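Local coordinates for abhydrolase domain-containing protein (Exiguobacterium antarcticum, PDB 5H3H), which is an esterase of the alpha/beta hydrolase fold that probably hydrolyses carboxylic esters, may also act as a perhydrolase, and binds peroxyacetic acid in its pocket, at residues Ile214-Gly217 against Lys218-Val222; Asp253-Glu256 against Lys257-Thr261; Ala228-Met231 against His232-Ala236; Ile163-Ala166 against Lys167-Glu171. All coordinates share one frame; numbering follows the deposited sequence.

Contact 1. Residues Ile214-Gly217 against Lys218-Val222; sequences IMHG and KKDQV
The imidazole of His-216 and the carboxylate of Asp-220 are the two flat groups that meet here. The two side chains cross at about a right angle, yet the ring and carboxylate planes are only 34° apart. Asp-220 OD2 comes to the ring obliquely and lies 3.3 Å from His-216 NE2. That nitrogen has its stronger partner elsewhere, in a hydrogen bond with the backbone O of Cys-223. Asp-220 OD1 accepts from Val-222 N at 2.8 Å, nearly along its own C-O axis, and this closes an Asx turn. The backbone N of Cys-223 also bonds to OD1. With CG anti to the backbone N (chi1 -171°), the carboxylate reaches the His-216 ring. Asp-220 CB, placed by the turn itself, lies 3.5 Å from Gly-217 O.

The chain between the two groups makes a type I beta turn from Gly-217 to Asp-220. Its closing bond, Asp-220 N to Gly-217 O, is weak at 3.4 Å, though fairly straight at 159°. Lys-218 and Lys-219 form the exposed corner of the turn.

Asp-220 OD2 is also hydrogen-bonded to His-248 ND1, and together with the amides at OD1 this bond holds the carboxylate in its rotation. His-248 lines the peroxyacetic acid pocket. The side chain of Asp-220 is about 7 Å from that ligand. An aspartate on the loop after strand 211-217, paired with this histidine, is consistent with the acid of a Ser-His-Asp catalytic triad in an alpha/beta hydrolase fold.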
loop_
_atom_site.group_PDB
_atom_site.type_symbol
_atom_site.label_atom_id
_atom_site.label_comp_id
_atom_site.label_asym_id
_atom_site.label_seq_id
_atom_site.Cartn_x
_atom_site.Cartn_y
_atom_site.Cartn_z
ATOM N N ILE B 214 -13.500 -12.029 11.249
ATOM C CA ILE B 214 -12.747 -12.311 12.452
ATOM C C ILE B 214 -13.368 -13.574 13.053
ATOM O O ILE B 214 -14.563 -13.597 13.319
ATOM C CB ILE B 214 -12.839 -11.158 13.513
ATOM C CG1 ILE B 214 -12.584 -9.761 12.913
ATOM C CG2 ILE B 214 -11.922 -11.429 14.720
ATOM C CD1 ILE B 214 -11.295 -9.668 12.162
ATOM N N MET B 215 -12.532 -14.579 13.280
ATOM C CA MET B 215 -12.916 -15.841 13.893
ATOM C C MET B 215 -12.097 -15.874 15.191
ATOM O O MET B 215 -10.850 -15.699 15.131
ATOM C CB MET B 215 -12.537 -17.026 12.951
ATOM C CG MET B 215 -13.588 -17.366 11.911
ATOM S SD MET B 215 -13.408 -18.926 10.967
ATOM C CE MET B 215 -12.299 -18.213 9.870
ATOM N N HIS B 216 -12.739 -16.072 16.369
ATOM C CA HIS B 216 -11.942 -16.097 17.594
ATOM C C HIS B 216 -12.653 -16.906 18.703
ATOM O O HIS B 216 -13.886 -16.834 18.831
ATOM C CB HIS B 216 -11.713 -14.681 18.061
ATOM C CG HIS B 216 -10.415 -14.457 18.736
ATOM N ND1 HIS B 216 -9.446 -13.668 18.180
ATOM C CD2 HIS B 216 -9.954 -14.831 19.951
ATOM C CE1 HIS B 216 -8.421 -13.581 19.017
ATOM N NE2 HIS B 216 -8.708 -14.292 20.096
ATOM N N GLY B 217 -11.850 -17.690 19.430
ATOM C CA GLY B 217 -12.299 -18.494 20.580
ATOM C C GLY B 217 -12.608 -17.647 21.807
ATOM O O GLY B 217 -11.789 -16.809 22.240
ATOM N N LYS B 218 -13.786 -17.883 22.389
ATOM C CA LYS B 218 -14.156 -17.183 23.598
ATOM C C LYS B 218 -13.159 -17.506 24.711
ATOM O O LYS B 218 -12.827 -16.614 25.495
ATOM C CB LYS B 218 -15.601 -17.529 24.013
ATOM C CG LYS B 218 -16.238 -16.491 24.919
ATOM C CD LYS B 218 -16.358 -15.130 24.216
ATOM C CE LYS B 218 -17.314 -14.167 24.925
ATOM N NZ LYS B 218 -17.041 -14.072 26.396
ATOM N N LYS B 219 -12.613 -18.743 24.713
ATOM C CA LYS B 219 -11.699 -19.212 25.747
ATOM C C LYS B 219 -10.197 -19.181 25.465
ATOM O O LYS B 219 -9.429 -19.831 26.153
ATOM C CB LYS B 219 -12.121 -20.611 26.211
ATOM C CG LYS B 219 -13.577 -20.684 26.554
ATOM C CD LYS B 219 -13.887 -21.986 27.283
ATOM C CE LYS B 219 -14.552 -22.997 26.374
ATOM N NZ LYS B 219 -14.355 -24.381 26.880
ATOM N N ASP B 220 -9.765 -18.363 24.497
ATOM C CA ASP B 220 -8.394 -18.303 24.095
ATOM C C ASP B 220 -7.565 -17.680 25.221
ATOM O O ASP B 220 -7.836 -16.562 25.650
ATOM C CB ASP B 220 -8.380 -17.493 22.798
ATOM C CG ASP B 220 -7.105 -17.496 22.116
ATOM O OD1 ASP B 220 -6.037 -17.802 22.744
ATOM O OD2 ASP B 220 -7.142 -17.124 20.864
ATOM N N GLN B 221 -6.581 -18.421 25.719
ATOM C CA GLN B 221 -5.696 -17.964 26.764
ATOM C C GLN B 221 -4.439 -17.356 26.159
ATOM O O GLN B 221 -3.640 -16.744 26.842
ATOM C CB GLN B 221 -5.342 -19.133 27.700
ATOM C CG GLN B 221 -6.575 -19.875 28.206
ATOM C CD GLN B 221 -6.305 -20.891 29.309
ATOM O OE1 GLN B 221 -5.173 -21.226 29.607
ATOM N NE2 GLN B 221 -7.357 -21.383 29.915
ATOM N N VAL B 222 -4.234 -17.569 24.866
ATOM C CA VAL B 222 -3.029 -17.115 24.191
ATOM C C VAL B 222 -3.186 -15.666 23.647
ATOM O O VAL B 222 -2.354 -14.795 23.943
ATOM C CB VAL B 222 -2.703 -18.097 23.050
ATOM C CG1 VAL B 222 -1.523 -17.593 22.250
ATOM C CG2 VAL B 222 -2.390 -19.485 23.625
#

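Contact 2. Residues Asp253-Glu256 against Lys257-Thr261; sequences DERE and KFTET
Glu-254 and Lys-257 lie side by side in the first turn of helix 255-267, pointing the same way. The lysine is fully extended, and its CD lies 3.4 Å from Glu-254 OE2. The charged ends are farther apart, so the salt bridge from OE2 to Lys-257 NZ is long at 3.9 Å. Each end has a stronger partner outside: Ser-246 for Glu-254 OE1, and the backbone O of Val-242 for Lys-257 NZ.

Glu-256 bends at chi2 (86°) and turns back beside Arg-255. Its OE1 takes a salt bridge from Arg-255 NH2 at 2.7 Å. The oxygen lies near the guanidinium plane, but the nitrogen meets it from above the carboxylate plane. A water joins Glu-256 OE1 to Thr-259 OG1, weakly on the glutamate side. Thr-259 OG1 also sits 2.8 Å from Arg-255 O and 3.0 Å from Glu-256 O, two possible acceptors for its one proton.

Backbone bonds run from Phe-258 N to Glu-254 O and from Glu-260 N to Glu-256 O. Glu-254 occupies the N-cap position, so the arrangement is the start of an alpha-helix, here the C-terminal helix of the alpha/beta hydrolase fold.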
loop_
_atom_site.group_PDB
_atom_site.type_symbol
_atom_site.label_atom_id
_atom_site.label_comp_id
_atom_site.label_asym_id
_atom_site.label_seq_id
_atom_site.Cartn_x
_atom_site.Cartn_y
_atom_site.Cartn_z
ATOM N N ASP B 253 -10.489 -27.480 18.300
ATOM C CA ASP B 253 -11.532 -27.404 19.333
ATOM C C ASP B 253 -12.957 -27.461 18.697
ATOM O O ASP B 253 -13.828 -28.151 19.243
ATOM C CB ASP B 253 -11.414 -26.119 20.205
ATOM C CG ASP B 253 -10.348 -26.191 21.305
ATOM O OD1 ASP B 253 -9.945 -27.274 21.757
ATOM O OD2 ASP B 253 -9.950 -25.120 21.789
ATOM N N GLU B 254 -13.160 -26.765 17.565
ATOM C CA GLU B 254 -14.427 -26.735 16.797
ATOM C C GLU B 254 -14.113 -26.913 15.328
ATOM O O GLU B 254 -14.477 -26.122 14.480
ATOM C CB GLU B 254 -15.250 -25.430 17.027
ATOM C CG GLU B 254 -15.954 -25.352 18.413
ATOM C CD GLU B 254 -16.719 -24.027 18.715
ATOM O OE1 GLU B 254 -16.165 -23.129 19.448
ATOM O OE2 GLU B 254 -17.860 -23.864 18.216
ATOM N N ARG B 255 -13.426 -28.005 15.058
ATOM C CA ARG B 255 -12.966 -28.312 13.745
ATOM C C ARG B 255 -13.993 -28.085 12.645
ATOM O O ARG B 255 -13.727 -27.374 11.677
ATOM C CB ARG B 255 -12.457 -29.748 13.666
ATOM C CG ARG B 255 -11.647 -29.927 12.374
ATOM C CD ARG B 255 -11.785 -31.208 11.588
ATOM N NE ARG B 255 -13.156 -31.703 11.458
ATOM C CZ ARG B 255 -13.675 -32.579 12.294
ATOM N NH1 ARG B 255 -12.956 -33.009 13.325
ATOM N NH2 ARG B 255 -14.930 -32.978 12.142
ATOM N N GLU B 256 -15.135 -28.751 12.769
ATOM C CA GLU B 256 -16.187 -28.676 11.768
ATOM C C GLU B 256 -16.738 -27.276 11.552
ATOM O O GLU B 256 -16.854 -26.804 10.377
ATOM C CB GLU B 256 -17.308 -29.647 12.136
ATOM C CG GLU B 256 -18.120 -30.112 10.942
ATOM C CD GLU B 256 -17.507 -31.319 10.254
ATOM O OE1 GLU B 256 -16.264 -31.486 10.305
ATOM O OE2 GLU B 256 -18.263 -32.111 9.645
ATOM N N LYS B 257 -17.024 -26.568 12.652
ATOM C CA LYS B 257 -17.525 -25.198 12.541
ATOM C C LYS B 257 -16.462 -24.246 11.929
ATOM O O LYS B 257 -16.730 -23.417 11.028
ATOM C CB LYS B 257 -17.994 -24.693 13.896
ATOM C CG LYS B 257 -18.737 -23.369 13.799
ATOM C CD LYS B 257 -18.987 -22.797 15.189
ATOM C CE LYS B 257 -19.332 -21.338 15.112
ATOM N NZ LYS B 257 -19.567 -20.766 16.469
ATOM N N PHE B 258 -15.237 -24.392 12.396
ATOM C CA PHE B 258 -14.153 -23.563 11.869
ATOM C C PHE B 258 -14.024 -23.796 10.364
ATOM O O PHE B 258 -14.049 -22.828 9.601
ATOM C CB PHE B 258 -12.834 -23.853 12.599
ATOM C CG PHE B 258 -11.711 -22.946 12.174
ATOM C CD1 PHE B 258 -11.548 -21.708 12.735
ATOM C CD2 PHE B 258 -10.829 -23.331 11.201
ATOM C CE1 PHE B 258 -10.541 -20.850 12.336
ATOM C CE2 PHE B 258 -9.813 -22.493 10.820
ATOM C CZ PHE B 258 -9.669 -21.253 11.381
ATOM N N THR B 259 -13.899 -25.065 9.943
ATOM C CA THR B 259 -13.771 -25.399 8.520
ATOM C C THR B 259 -14.956 -24.942 7.680
ATOM O O THR B 259 -14.803 -24.343 6.651
ATOM C CB THR B 259 -13.465 -26.926 8.257
ATOM O OG1 THR B 259 -14.390 -27.780 8.949
ATOM C CG2 THR B 259 -12.209 -27.286 8.790
ATOM N N GLU B 260 -16.164 -25.193 8.123
ATOM C CA GLU B 260 -17.273 -24.873 7.265
ATOM C C GLU B 260 -17.611 -23.357 7.239
ATOM O O GLU B 260 -18.016 -22.870 6.229
ATOM C CB GLU B 260 -18.447 -25.803 7.589
ATOM C CG GLU B 260 -18.141 -27.293 7.338
ATOM C CD GLU B 260 -17.833 -27.671 5.870
ATOM O OE1 GLU B 260 -16.961 -28.541 5.655
ATOM O OE2 GLU B 260 -18.465 -27.141 4.930
ATOM N N THR B 261 -17.315 -22.597 8.300
ATOM C CA THR B 261 -17.301 -21.127 8.252
ATOM C C THR B 261 -16.248 -20.563 7.256
ATOM O O THR B 261 -16.479 -19.579 6.545
ATOM C CB THR B 261 -16.985 -20.562 9.664
ATOM O OG1 THR B 261 -17.912 -21.093 10.626
ATOM C CG2 THR B 261 -17.068 -19.058 9.716
HETATM O O HOH W 1 -15.319 -30.302 7.987
#

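Contact 3. Residues Ala228-Met231 against His232-Ala236; sequences AEVM and HENIA
His-232 N bonds to Ala-228 O, Glu-233 N to Glu-229 O and Asn-234 N to Val-230 O, the i to i+4 pattern of an alpha-helix in its last turn, closed by Ile-235 N to Met-231 O at 2.9 Å, after which Ile-235 leaves helical geometry.

Asn-234 gives the turn a side-chain bond as well. Its CG lies beside the backbone N and opposite the carbonyl carbon (chi1 -69°), which folds the amide back along the helix. ND2 then donates to Val-230 O at 2.9 Å. The donor is tilted 32° from the carbonyl plane. Asn-234 N reaches the same oxygen from the opposite face, so two bent bonds grip Val-230 O, with a weak third from Glu-233 N. Val-230 runs alongside Asn-234, and its CG1 lies 3.7 Å from ND2. With an alanine here, Val-230 O would probably lose its side-chain donor and the flank of Val-230 its amide cover.

Just past the helix end, Ile-235 CD1 packs 4.2 Å from Met-231 CB. Ile-235 CG1 lies 3.4 Å from Met-231 O, over the end of the last turn.

Helix 225-234 is the crossover of a beta-alpha-beta unit between the parallel strands 211-217 and 239-243. Met-231 rests on Ile-214 of the first strand, and Ile-235 on Thr-212. Both also touch Leu-119 of strand 114-120.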
loop_
_atom_site.group_PDB
_atom_site.type_symbol
_atom_site.label_atom_id
_atom_site.label_comp_id
_atom_site.label_asym_id
_atom_site.label_seq_id
_atom_site.Cartn_x
_atom_site.Cartn_y
_atom_site.Cartn_z
ATOM N N ALA B 228 -10.164 -9.629 19.705
ATOM C CA ALA B 228 -11.182 -9.724 18.653
ATOM C C ALA B 228 -12.147 -8.553 18.680
ATOM O O ALA B 228 -12.483 -8.006 17.661
ATOM C CB ALA B 228 -11.963 -11.031 18.739
ATOM N N GLU B 229 -12.601 -8.179 19.873
ATOM C CA GLU B 229 -13.428 -6.982 20.022
ATOM C C GLU B 229 -12.738 -5.741 19.467
ATOM O O GLU B 229 -13.346 -4.921 18.797
ATOM C CB GLU B 229 -13.843 -6.826 21.498
ATOM C CG GLU B 229 -14.914 -7.848 21.877
ATOM C CD GLU B 229 -15.248 -7.953 23.375
ATOM O OE1 GLU B 229 -14.485 -7.448 24.227
ATOM O OE2 GLU B 229 -16.276 -8.585 23.695
ATOM N N VAL B 230 -11.458 -5.610 19.715
ATOM C CA VAL B 230 -10.725 -4.448 19.260
ATOM C C VAL B 230 -10.630 -4.440 17.727
ATOM O O VAL B 230 -10.884 -3.409 17.070
ATOM C CB VAL B 230 -9.375 -4.340 19.941
ATOM C CG1 VAL B 230 -8.474 -3.303 19.261
ATOM C CG2 VAL B 230 -9.592 -3.946 21.397
ATOM N N MET B 231 -10.357 -5.600 17.163
ATOM C CA MET B 231 -10.247 -5.706 15.720
ATOM C C MET B 231 -11.544 -5.399 15.025
ATOM O O MET B 231 -11.520 -4.722 14.012
ATOM C CB MET B 231 -9.769 -7.082 15.309
ATOM C CG MET B 231 -8.298 -7.283 15.528
ATOM S SD MET B 231 -7.721 -8.932 14.970
ATOM C CE MET B 231 -8.332 -10.031 16.254
ATOM N N HIS B 232 -12.653 -5.922 15.566
ATOM C CA HIS B 232 -14.005 -5.755 15.016
ATOM C C HIS B 232 -14.444 -4.266 15.048
ATOM O O HIS B 232 -15.191 -3.814 14.168
ATOM C CB HIS B 232 -15.000 -6.657 15.797
ATOM C CG HIS B 232 -16.377 -6.775 15.192
ATOM N ND1 HIS B 232 -17.530 -6.675 15.938
ATOM C CD2 HIS B 232 -16.783 -7.063 13.935
ATOM C CE1 HIS B 232 -18.583 -6.848 15.160
ATOM N NE2 HIS B 232 -18.153 -7.073 13.936
ATOM N N GLU B 233 -14.008 -3.532 16.062
ATOM C CA GLU B 233 -14.378 -2.140 16.171
ATOM C C GLU B 233 -13.639 -1.299 15.135
ATOM O O GLU B 233 -14.232 -0.373 14.577
ATOM C CB GLU B 233 -14.147 -1.579 17.587
ATOM C CG GLU B 233 -15.363 -1.776 18.476
ATOM C CD GLU B 233 -15.370 -0.851 19.666
ATOM O OE1 GLU B 233 -16.378 -0.124 19.878
ATOM O OE2 GLU B 233 -14.353 -0.864 20.388
ATOM N N ASN B 234 -12.390 -1.660 14.861
ATOM C CA ASN B 234 -11.464 -0.827 14.107
ATOM C C ASN B 234 -11.252 -1.175 12.635
ATOM O O ASN B 234 -10.767 -0.318 11.862
ATOM C CB ASN B 234 -10.105 -0.743 14.843
ATOM C CG ASN B 234 -10.217 0.047 16.144
ATOM O OD1 ASN B 234 -10.432 1.250 16.112
ATOM N ND2 ASN B 234 -10.104 -0.633 17.297
ATOM N N ILE B 235 -11.564 -2.402 12.240
ATOM C CA ILE B 235 -11.480 -2.781 10.827
ATOM C C ILE B 235 -12.888 -2.596 10.262
ATOM O O ILE B 235 -13.855 -3.232 10.721
ATOM C CB ILE B 235 -11.031 -4.240 10.633
ATOM C CG1 ILE B 235 -9.618 -4.465 11.230
ATOM C CG2 ILE B 235 -11.129 -4.651 9.157
ATOM C CD1 ILE B 235 -9.237 -5.907 11.289
ATOM N N ALA B 236 -12.977 -1.742 9.238
ATOM C CA ALA B 236 -14.208 -1.371 8.578
ATOM C C ALA B 236 -14.948 -2.511 7.925
ATOM O O ALA B 236 -14.389 -3.353 7.172
ATOM C CB ALA B 236 -13.906 -0.292 7.555
#

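Contact 4. Residues Ile163-Ala166 against Lys167-Glu171; sequences IFFA and KEHPE
Phe-165 and His-169 meet as an offset edge-to-face pair, the edge of the imidazole toward the face of the phenyl ring. Their planes stand at 83° and the centroids are 5.2 Å apart. His-169 CD2 makes the closest approach, 3.8 Å from Phe-165 CG. His-169 NE2 lies 3.9 Å from Phe-165 CD1. Phe-165 CB sits in the plane of the imidazole, at its edge.

The two residues share much the same conformation. Phe-165 has chi1 -64° and His-169 has chi1 -61°, so in each CG stands beside the backbone N and opposite the carbonyl carbon. The chain bends at Ala-166 and then runs extended through Lys-167 and Glu-168, so the two rings meet. Phe-165 CB also lies 3.5 Å from Lys-167 O.

This segment links helix 153-164 to helix 171-182 in the alpha/beta hydrolase fold, and just before the pair Phe-164 lines the peroxyacetic acid pocket. Phe-164 CD1 lies 3.5 Å above the plane of the Phe-165 ring, offset toward its rim. Phe-165 also meets Phe-177 edge-to-face. Replacing Phe-165 with an alanine would probably leave the edge of His-169 without its aromatic face, and take from Phe-164 and Phe-177 the ring they both pack on.

Lys-167 bends at chi3, and its NZ bonds to the backbone O of Asp-253. His-169 NE2 is held by Asp-253 OD1, a bond that probably limits the turn of the imidazole.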
loop_
_atom_site.group_PDB
_atom_site.type_symbol
_atom_site.label_atom_id
_atom_site.label_comp_id
_atom_site.label_asym_id
_atom_site.label_seq_id
_atom_site.Cartn_x
_atom_site.Cartn_y
_atom_site.Cartn_z
ATOM N N ILE B 163 -2.007 -24.513 27.161
ATOM C CA ILE B 163 -2.805 -23.284 27.172
ATOM C C ILE B 163 -3.435 -22.985 25.775
ATOM O O ILE B 163 -4.121 -22.018 25.613
ATOM C CB ILE B 163 -1.905 -22.143 27.775
ATOM C CG1 ILE B 163 -2.716 -21.315 28.743
ATOM C CG2 ILE B 163 -1.125 -21.320 26.746
ATOM C CD1 ILE B 163 -2.069 -20.046 29.289
ATOM N N PHE B 164 -3.244 -23.876 24.798
ATOM C CA PHE B 164 -3.561 -23.657 23.364
ATOM C C PHE B 164 -4.966 -24.114 23.041
ATOM O O PHE B 164 -5.619 -23.526 22.190
ATOM C CB PHE B 164 -2.542 -24.434 22.519
ATOM C CG PHE B 164 -2.385 -23.946 21.100
ATOM C CD1 PHE B 164 -3.320 -24.250 20.154
ATOM C CD2 PHE B 164 -1.279 -23.198 20.727
ATOM C CE1 PHE B 164 -3.157 -23.788 18.849
ATOM C CE2 PHE B 164 -1.103 -22.768 19.422
ATOM C CZ PHE B 164 -2.034 -23.067 18.502
ATOM N N PHE B 165 -5.470 -25.133 23.744
ATOM C CA PHE B 165 -6.725 -25.788 23.381
ATOM C C PHE B 165 -7.639 -25.754 24.575
ATOM O O PHE B 165 -7.190 -25.869 25.697
ATOM C CB PHE B 165 -6.500 -27.230 22.932
ATOM C CG PHE B 165 -5.677 -27.361 21.685
ATOM C CD1 PHE B 165 -6.191 -26.958 20.464
ATOM C CD2 PHE B 165 -4.365 -27.855 21.742
ATOM C CE1 PHE B 165 -5.413 -27.055 19.288
ATOM C CE2 PHE B 165 -3.593 -27.947 20.581
ATOM C CZ PHE B 165 -4.124 -27.547 19.356
ATOM N N ALA B 166 -8.920 -25.578 24.323
ATOM C CA ALA B 166 -9.899 -25.593 25.417
ATOM C C ALA B 166 -10.241 -27.030 25.821
ATOM O O ALA B 166 -10.595 -27.284 26.964
ATOM C CB ALA B 166 -11.149 -24.832 25.009
ATOM N N LYS B 167 -10.172 -27.958 24.870
ATOM C CA LYS B 167 -10.499 -29.362 25.118
ATOM C C LYS B 167 -9.250 -30.224 25.150
ATOM O O LYS B 167 -8.208 -29.877 24.543
ATOM C CB LYS B 167 -11.501 -29.852 24.072
ATOM C CG LYS B 167 -12.906 -29.445 24.440
ATOM C CD LYS B 167 -13.890 -29.878 23.400
ATOM C CE LYS B 167 -14.106 -28.792 22.363
ATOM N NZ LYS B 167 -15.061 -29.255 21.314
ATOM N N GLU B 168 -9.331 -31.327 25.897
ATOM C CA GLU B 168 -8.282 -32.321 25.858
ATOM C C GLU B 168 -8.466 -33.182 24.604
ATOM O O GLU B 168 -9.377 -33.939 24.515
ATOM C CB GLU B 168 -8.261 -33.183 27.111
ATOM C CG GLU B 168 -7.354 -32.626 28.215
ATOM C CD GLU B 168 -7.299 -33.556 29.429
ATOM O OE1 GLU B 168 -7.443 -33.074 30.594
ATOM O OE2 GLU B 168 -7.142 -34.780 29.198
ATOM N N HIS B 169 -7.559 -33.083 23.631
ATOM C CA HIS B 169 -7.639 -33.896 22.387
ATOM C C HIS B 169 -6.841 -35.188 22.567
ATOM O O HIS B 169 -6.027 -35.306 23.511
ATOM C CB HIS B 169 -7.134 -33.073 21.176
ATOM C CG HIS B 169 -7.948 -31.839 20.919
ATOM N ND1 HIS B 169 -9.193 -31.874 20.341
ATOM C CD2 HIS B 169 -7.711 -30.535 21.215
ATOM C CE1 HIS B 169 -9.698 -30.652 20.301
ATOM N NE2 HIS B 169 -8.816 -29.823 20.818
ATOM N N PRO B 170 -7.091 -36.181 21.686
ATOM C CA PRO B 170 -6.430 -37.468 21.796
ATOM C C PRO B 170 -4.904 -37.292 21.813
ATOM O O PRO B 170 -4.357 -36.394 21.144
ATOM C CB PRO B 170 -6.918 -38.220 20.572
ATOM C CG PRO B 170 -8.217 -37.589 20.216
ATOM C CD PRO B 170 -8.226 -36.207 20.760
ATOM N N GLU B 171 -4.241 -38.108 22.600
ATOM C CA GLU B 171 -2.786 -38.080 22.754
ATOM C C GLU B 171 -2.052 -38.060 21.363
ATOM O O GLU B 171 -1.130 -37.287 21.186
ATOM C CB GLU B 171 -2.396 -39.261 23.656
ATOM C CG GLU B 171 -0.983 -39.815 23.611
ATOM C CD GLU B 171 -0.974 -41.362 23.621
ATOM O OE1 GLU B 171 -1.057 -41.993 22.517
ATOM O OE2 GLU B 171 -0.907 -41.944 24.747
#

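Overall arrangement
Contact 1 is the buried one, at the C-terminal end of strand 211-217, next to the outermost strand 239-243 and near the pocket. Contacts 2 and 3 are partly buried helix turns. Their centres are 22 Å apart and they do not touch, but both pack on the strand of contact 1: Met-215 meets Phe-258 and Thr-261, while Ile-214 and His-216 meet Ala-228. Contact 4 lies at the surface. It is tied to Asp-253 of contact 2, and its Ile-163 and Ala-166 touch the loop of contact 1. Chemistry follows place: a carboxylate held by backbone amides in contact 1, charged pairs in contact 2, an amide on a carbonyl in contact 3, aromatic rings in contact 4.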